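Local coordinates for protein type III secretion system effector HopBA1 (Pseudomonas syringae pv. aptata, PDB 5T09) that acts as a virulence factor that the Arabidopsis resistance protein RBA1 recognises, enhancing RBA1 self-association and so triggering plant cell death, at residues A[69-73]-A[132-136]; A[77-83]-A[135-141]. All coordinates share one frame; numbering follows the deposited sequence.

Interaction 1. Residues A[69-73]-A[132-136]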
loop_
_atom_site.group_PDB
_atom_site.type_symbol
_atom_site.label_atom_id
_atom_site.label_comp_id
_atom_site.label_asym_id
_atom_site.label_seq_id
_atom_site.Cartn_x
_atom_site.Cartn_y
_atom_site.Cartn_z
ATOM N N ALA A 69 -7.074 -8.541 -7.014
ATOM C CA ALA A 69 -7.266 -7.430 -7.941
ATOM C C ALA A 69 -8.684 -7.403 -8.501
ATOM O O ALA A 69 -9.427 -6.435 -8.304
ATOM C CB ALA A 69 -6.241 -7.520 -9.072
ATOM N N ALA A 70 -9.074 -8.463 -9.210
ATOM C CA ALA A 70 -10.383 -8.483 -9.856
ATOM C C ALA A 70 -11.501 -8.285 -8.839
ATOM O O ALA A 70 -12.432 -7.502 -9.064
ATOM C CB ALA A 70 -10.569 -9.796 -10.616
ATOM N N LYS A 71 -11.427 -8.988 -7.707
ATOM C CA LYS A 71 -12.467 -8.857 -6.690
ATOM C C LYS A 71 -12.487 -7.454 -6.097
ATOM O O LYS A 71 -13.560 -6.913 -5.804
ATOM C CB LYS A 71 -12.262 -9.900 -5.594
ATOM C CG LYS A 71 -12.600 -11.317 -6.025
ATOM C CD LYS A 71 -12.424 -12.293 -4.880
ATOM C CE LYS A 71 -12.622 -13.727 -5.332
ATOM N NZ LYS A 71 -12.361 -14.685 -4.223
ATOM N N LEU A 72 -11.312 -6.848 -5.906
ATOM C CA LEU A 72 -11.270 -5.476 -5.409
ATOM C C LEU A 72 -11.949 -4.522 -6.383
ATOM O O LEU A 72 -12.720 -3.647 -5.973
ATOM C CB LEU A 72 -9.827 -5.045 -5.158
ATOM C CG LEU A 72 -9.142 -5.654 -3.929
ATOM C CD1 LEU A 72 -7.658 -5.343 -3.946
ATOM C CD2 LEU A 72 -9.777 -5.142 -2.641
ATOM N N LYS A 73 -11.674 -4.674 -7.681
ATOM C CA LYS A 73 -12.353 -3.860 -8.683
ATOM C C LYS A 73 -13.866 -4.001 -8.561
ATOM O O LYS A 73 -14.599 -3.004 -8.567
ATOM C CB LYS A 73 -11.888 -4.260 -10.085
ATOM C CG LYS A 73 -12.582 -3.509 -11.215
ATOM C CD LYS A 73 -12.203 -2.038 -11.225
ATOM C CE LYS A 73 -13.044 -1.265 -12.225
ATOM N NZ LYS A 73 -12.631 0.162 -12.318
ATOM N N ARG A 132 -4.661 -4.467 -15.389
ATOM C CA ARG A 132 -5.494 -5.203 -16.333
ATOM C C ARG A 132 -6.846 -5.588 -15.744
ATOM O O ARG A 132 -7.729 -6.018 -16.495
ATOM C CB ARG A 132 -4.757 -6.449 -16.843
ATOM C CG ARG A 132 -4.332 -7.458 -15.783
ATOM C CD ARG A 132 -3.575 -8.632 -16.413
ATOM N NE ARG A 132 -2.388 -8.212 -17.164
ATOM C CZ ARG A 132 -1.125 -8.369 -16.765
ATOM N NH1 ARG A 132 -0.837 -8.948 -15.605
ATOM N NH2 ARG A 132 -0.135 -7.945 -17.539
ATOM N N ALA A 133 -7.037 -5.434 -14.436
ATOM C CA ALA A 133 -8.349 -5.613 -13.826
ATOM C C ALA A 133 -9.223 -4.370 -13.930
ATOM O O ALA A 133 -10.360 -4.389 -13.443
ATOM C CB ALA A 133 -8.195 -6.004 -12.353
ATOM N N GLY A 134 -8.729 -3.298 -14.545
ATOM C CA GLY A 134 -9.477 -2.066 -14.658
ATOM C C GLY A 134 -9.208 -1.050 -13.571
ATOM O O GLY A 134 -9.968 -0.080 -13.455
ATOM N N ILE A 135 -8.160 -1.237 -12.773
ATOM C CA ILE A 135 -7.814 -0.320 -11.693
ATOM C C ILE A 135 -6.711 0.608 -12.178
ATOM O O ILE A 135 -5.688 0.151 -12.704
ATOM C CB ILE A 135 -7.374 -1.085 -10.430
ATOM C CG1 ILE A 135 -8.520 -1.958 -9.909
ATOM C CG2 ILE A 135 -6.914 -0.112 -9.343
ATOM C CD1 ILE A 135 -8.120 -2.894 -8.787
ATOM N N TYR A 136 -6.914 1.909 -11.993
ATOM C CA TYR A 136 -5.894 2.902 -12.320
ATOM C C TYR A 136 -4.780 2.861 -11.277
ATOM O O TYR A 136 -5.026 3.079 -10.086
ATOM C CB TYR A 136 -6.537 4.286 -12.389
ATOM C CG TYR A 136 -5.576 5.441 -12.574
ATOM C CD1 TYR A 136 -4.452 5.322 -13.383
ATOM C CD2 TYR A 136 -5.810 6.663 -11.954
ATOM C CE1 TYR A 136 -3.579 6.385 -13.552
ATOM C CE2 TYR A 136 -4.947 7.730 -12.122
ATOM C CZ TYR A 136 -3.834 7.586 -12.921
ATOM O OH TYR A 136 -2.975 8.647 -13.084
#

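Interaction 2. Residues A[77-83]-A[135-141]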
loop_
_atom_site.group_PDB
_atom_site.type_symbol
_atom_site.label_atom_id
_atom_site.label_comp_id
_atom_site.label_asym_id
_atom_site.label_seq_id
_atom_site.Cartn_x
_atom_site.Cartn_y
_atom_site.Cartn_z
ATOM N N VAL A 77 -13.196 -0.706 -5.981
ATOM C CA VAL A 77 -11.856 -0.127 -5.974
ATOM C C VAL A 77 -11.484 0.215 -7.413
ATOM O O VAL A 77 -11.299 -0.677 -8.244
ATOM C CB VAL A 77 -10.832 -1.081 -5.348
ATOM C CG1 VAL A 77 -9.431 -0.466 -5.377
ATOM C CG2 VAL A 77 -11.234 -1.430 -3.921
ATOM N N ASP A 78 -11.377 1.510 -7.709
ATOM C CA ASP A 78 -11.003 1.976 -9.036
ATOM C C ASP A 78 -9.598 2.557 -9.098
ATOM O O ASP A 78 -9.132 2.888 -10.195
ATOM C CB ASP A 78 -12.001 3.037 -9.520
ATOM C CG ASP A 78 -13.423 2.516 -9.583
ATOM O OD1 ASP A 78 -13.618 1.367 -10.028
ATOM O OD2 ASP A 78 -14.347 3.254 -9.183
ATOM N N HIS A 79 -8.908 2.676 -7.967
ATOM C CA HIS A 79 -7.640 3.388 -7.918
ATOM C C HIS A 79 -6.716 2.715 -6.917
ATOM O O HIS A 79 -7.127 2.417 -5.792
ATOM C CB HIS A 79 -7.860 4.853 -7.528
ATOM C CG HIS A 79 -6.603 5.663 -7.496
ATOM N ND1 HIS A 79 -6.318 6.550 -6.481
ATOM C CD2 HIS A 79 -5.562 5.727 -8.358
ATOM C CE1 HIS A 79 -5.151 7.122 -6.716
ATOM N NE2 HIS A 79 -4.670 6.640 -7.848
ATOM N N LEU A 80 -5.472 2.485 -7.334
ATOM C CA LEU A 80 -4.427 1.940 -6.474
ATOM C C LEU A 80 -3.218 2.862 -6.559
ATOM O O LEU A 80 -2.564 2.942 -7.603
ATOM C CB LEU A 80 -4.063 0.513 -6.883
ATOM C CG LEU A 80 -2.864 -0.115 -6.173
ATOM C CD1 LEU A 80 -3.127 -0.275 -4.683
ATOM C CD2 LEU A 80 -2.530 -1.451 -6.816
ATOM N N ALA A 81 -2.922 3.553 -5.464
ATOM C CA ALA A 81 -1.836 4.523 -5.401
ATOM C C ALA A 81 -0.700 3.920 -4.586
ATOM O O ALA A 81 -0.906 3.510 -3.437
ATOM C CB ALA A 81 -2.331 5.829 -4.784
ATOM N N VAL A 82 0.496 3.854 -5.176
ATOM C CA VAL A 82 1.581 3.047 -4.625
ATOM C C VAL A 82 2.826 3.895 -4.407
ATOM O O VAL A 82 3.143 4.785 -5.208
ATOM C CB VAL A 82 1.901 1.841 -5.533
ATOM C CG1 VAL A 82 0.636 1.039 -5.792
ATOM C CG2 VAL A 82 2.548 2.291 -6.844
ATOM N N GLU A 83 3.542 3.590 -3.322
ATOM C CA GLU A 83 4.810 4.247 -3.019
ATOM C C GLU A 83 5.884 3.917 -4.049
ATOM O O GLU A 83 6.823 4.696 -4.234
ATOM C CB GLU A 83 5.292 3.825 -1.630
ATOM C CG GLU A 83 6.697 4.308 -1.277
ATOM C CD GLU A 83 7.205 3.760 0.045
ATOM O OE1 GLU A 83 6.594 2.815 0.584
ATOM O OE2 GLU A 83 8.234 4.271 0.538
ATOM N N ILE A 135 -8.160 -1.237 -12.773
ATOM C CA ILE A 135 -7.814 -0.320 -11.693
ATOM C C ILE A 135 -6.711 0.608 -12.178
ATOM O O ILE A 135 -5.688 0.151 -12.704
ATOM C CB ILE A 135 -7.374 -1.085 -10.430
ATOM C CG1 ILE A 135 -8.520 -1.958 -9.909
ATOM C CG2 ILE A 135 -6.914 -0.112 -9.343
ATOM C CD1 ILE A 135 -8.120 -2.894 -8.787
ATOM N N TYR A 136 -6.914 1.909 -11.993
ATOM C CA TYR A 136 -5.894 2.902 -12.320
ATOM C C TYR A 136 -4.780 2.861 -11.277
ATOM O O TYR A 136 -5.026 3.079 -10.086
ATOM C CB TYR A 136 -6.537 4.286 -12.389
ATOM C CG TYR A 136 -5.576 5.441 -12.574
ATOM C CD1 TYR A 136 -4.452 5.322 -13.383
ATOM C CD2 TYR A 136 -5.810 6.663 -11.954
ATOM C CE1 TYR A 136 -3.579 6.385 -13.552
ATOM C CE2 TYR A 136 -4.947 7.730 -12.122
ATOM C CZ TYR A 136 -3.834 7.586 -12.921
ATOM O OH TYR A 136 -2.975 8.647 -13.084
ATOM N N VAL A 137 -3.558 2.569 -11.723
ATOM C CA VAL A 137 -2.392 2.479 -10.850
ATOM C C VAL A 137 -1.561 3.739 -11.039
ATOM O O VAL A 137 -1.155 4.058 -12.162
ATOM C CB VAL A 137 -1.551 1.228 -11.154
ATOM C CG1 VAL A 137 -0.453 1.062 -10.115
ATOM C CG2 VAL A 137 -2.423 -0.022 -11.224
ATOM N N SER A 138 -1.281 4.445 -9.946
ATOM C CA SER A 138 -0.499 5.670 -10.013
ATOM C C SER A 138 0.504 5.693 -8.870
ATOM O O SER A 138 0.432 4.896 -7.930
ATOM C CB SER A 138 -1.396 6.914 -9.960
ATOM O OG SER A 138 -1.956 7.068 -8.667
ATOM N N GLY A 139 1.443 6.628 -8.960
ATOM C CA GLY A 139 2.498 6.771 -7.972
ATOM C C GLY A 139 2.224 7.902 -7.000
ATOM O O GLY A 139 1.590 8.899 -7.344
ATOM N N ILE A 140 2.708 7.733 -5.769
ATOM C CA ILE A 140 2.559 8.743 -4.727
ATOM C C ILE A 140 3.886 9.312 -4.262
ATOM O O ILE A 140 3.889 10.335 -3.559
ATOM C CB ILE A 140 1.794 8.184 -3.507
ATOM C CG1 ILE A 140 2.624 7.080 -2.839
ATOM C CG2 ILE A 140 0.431 7.689 -3.938
ATOM C CD1 ILE A 140 1.970 6.425 -1.646
ATOM N N ASP A 141 5.007 8.691 -4.611
ATOM C CA ASP A 141 6.249 9.015 -3.934
ATOM C C ASP A 141 6.862 10.294 -4.493
ATOM O O ASP A 141 6.548 10.744 -5.599
ATOM C CB ASP A 141 7.244 7.860 -4.054
ATOM C CG ASP A 141 8.291 7.882 -2.957
ATOM O OD1 ASP A 141 8.111 8.635 -1.973
ATOM O OD2 ASP A 141 9.286 7.137 -3.072
HETATM O O HOH W 1 9.214 5.382 -5.120
HETATM O O HOH W 2 9.874 5.656 -0.922
#

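Interaction 1. Residues A[69-73]-A[132-136]
Ala133, at the C-terminal end of helix 117-132, turns its methyl toward the last turns of helix 60-74: its CB lies 4.1 Å from the CB of Ala69 and equally near the backbone N of Ala70, two small residues that let the chains come close. Its carbonyl O is met from the other side of the contact by aliphatic carbon, with Lys73 CG 3.3 Å from Ala133 O. Gly134 follows with positive phi (94°) and closes helix 117-132 in a Schellman motif. Its carbonyl O accepts a hydrogen bond from Lys73 NZ at 2.9 Å, the ammonium sitting well above the carbonyl plane. The lysine reaches it because CG is anti to the backbone N (chi1 178°) and the chain then bends at chi2 (68°), which lays the methylenes along the turn. Ile135 packs against the lysine stem, its CG1 3.9 Å from Lys73 CD and its CD1 against the carbonyl O of Ala69. The same NZ also forms a salt bridge with Asp78, so one ammonium joins the helix end, the capping turn and the start of strand 77-82; the carboxylate probably keeps it charged, while its hydrocarbon stem shields the buried isoleucine.

Interaction 2. Residues A[77-83]-A[135-141]
Strands 77-82 and 136-141 run parallel, their axes 4.6 Å apart at closest approach and crossing at -30°, and five backbone hydrogen bonds join them from Tyr136 N to Asp78 O through to Ile140 N to Val82 O. The straightest, Leu80 N to Tyr136 O, is nearly linear.

On the face bearing His79, Ala81, Tyr136 and Ser138, the imidazole lies alongside the phenol, pointing the same way; the planes are 30° apart but slid so far that the rings barely overlap. With CG anti to the backbone N (chi1 -178°), the imidazole reaches across to Ser138 on the neighbouring strand, where NE2 and OG share a hydrogen bond of 2.9 Å near the ring plane. CD2 of His79 lies 3.2 Å from the carbonyl O of Tyr136, also near that plane, and the NE2-OG bond, with a weak one between ND1 and Ser185 OG, orients the ring. Farther on, Ile140 CG2 presses on Ala81 CB at 3.4 Å, a tight fit. On the face of Leu80, Val82 and Val137 the packing is aliphatic, with Val82 loosely against Val137; Ile135, just before the strand, sets CG2 3.8 Å from Leu80 CB. Beyond Val82, the carboxylates of Glu83 and Asp141 do not touch; one water joins Asp141 OD2 to Glu83 OE2 and another joins it to Glu83 O. Glu83 is also held by Gly190 N and Arg162, and Asp141 by Trp169.

The pair forms one margin of the parallel core of this EreA/ChaN-like fold: strand 136-141 is outermost, and strand 77-82 is bonded on its other side to strand 184-190. Helix 166-179 covers the His79 and Ser138 face, with Glu176 bonded to Tyr136 OH, while helix 117-132 packs on Leu80, Val82 and Val137.

Both contacts belong to successive helix-to-strand passages at one margin of the sheet: helix 60-74 leads into strand 77-82 and helix 117-132 into strand 136-141. Interaction 1 joins the last turns of helix 60-74 to the turn that closes helix 117-132, partly buried and near the surface, through small methyls, a lysine stem and one ammonium-carbonyl bond. Interaction 2 is the deeper and larger, a buried parallel strand pair with regular backbone bonding, apolar packing and a histidine-serine bond. Ile135 serves both, touching the helix end in one and the neighbouring strand in the other, whereas Tyr136, in both ranges, makes contact only in interaction 2. The Lys73-Asp78 salt bridge ties them directly.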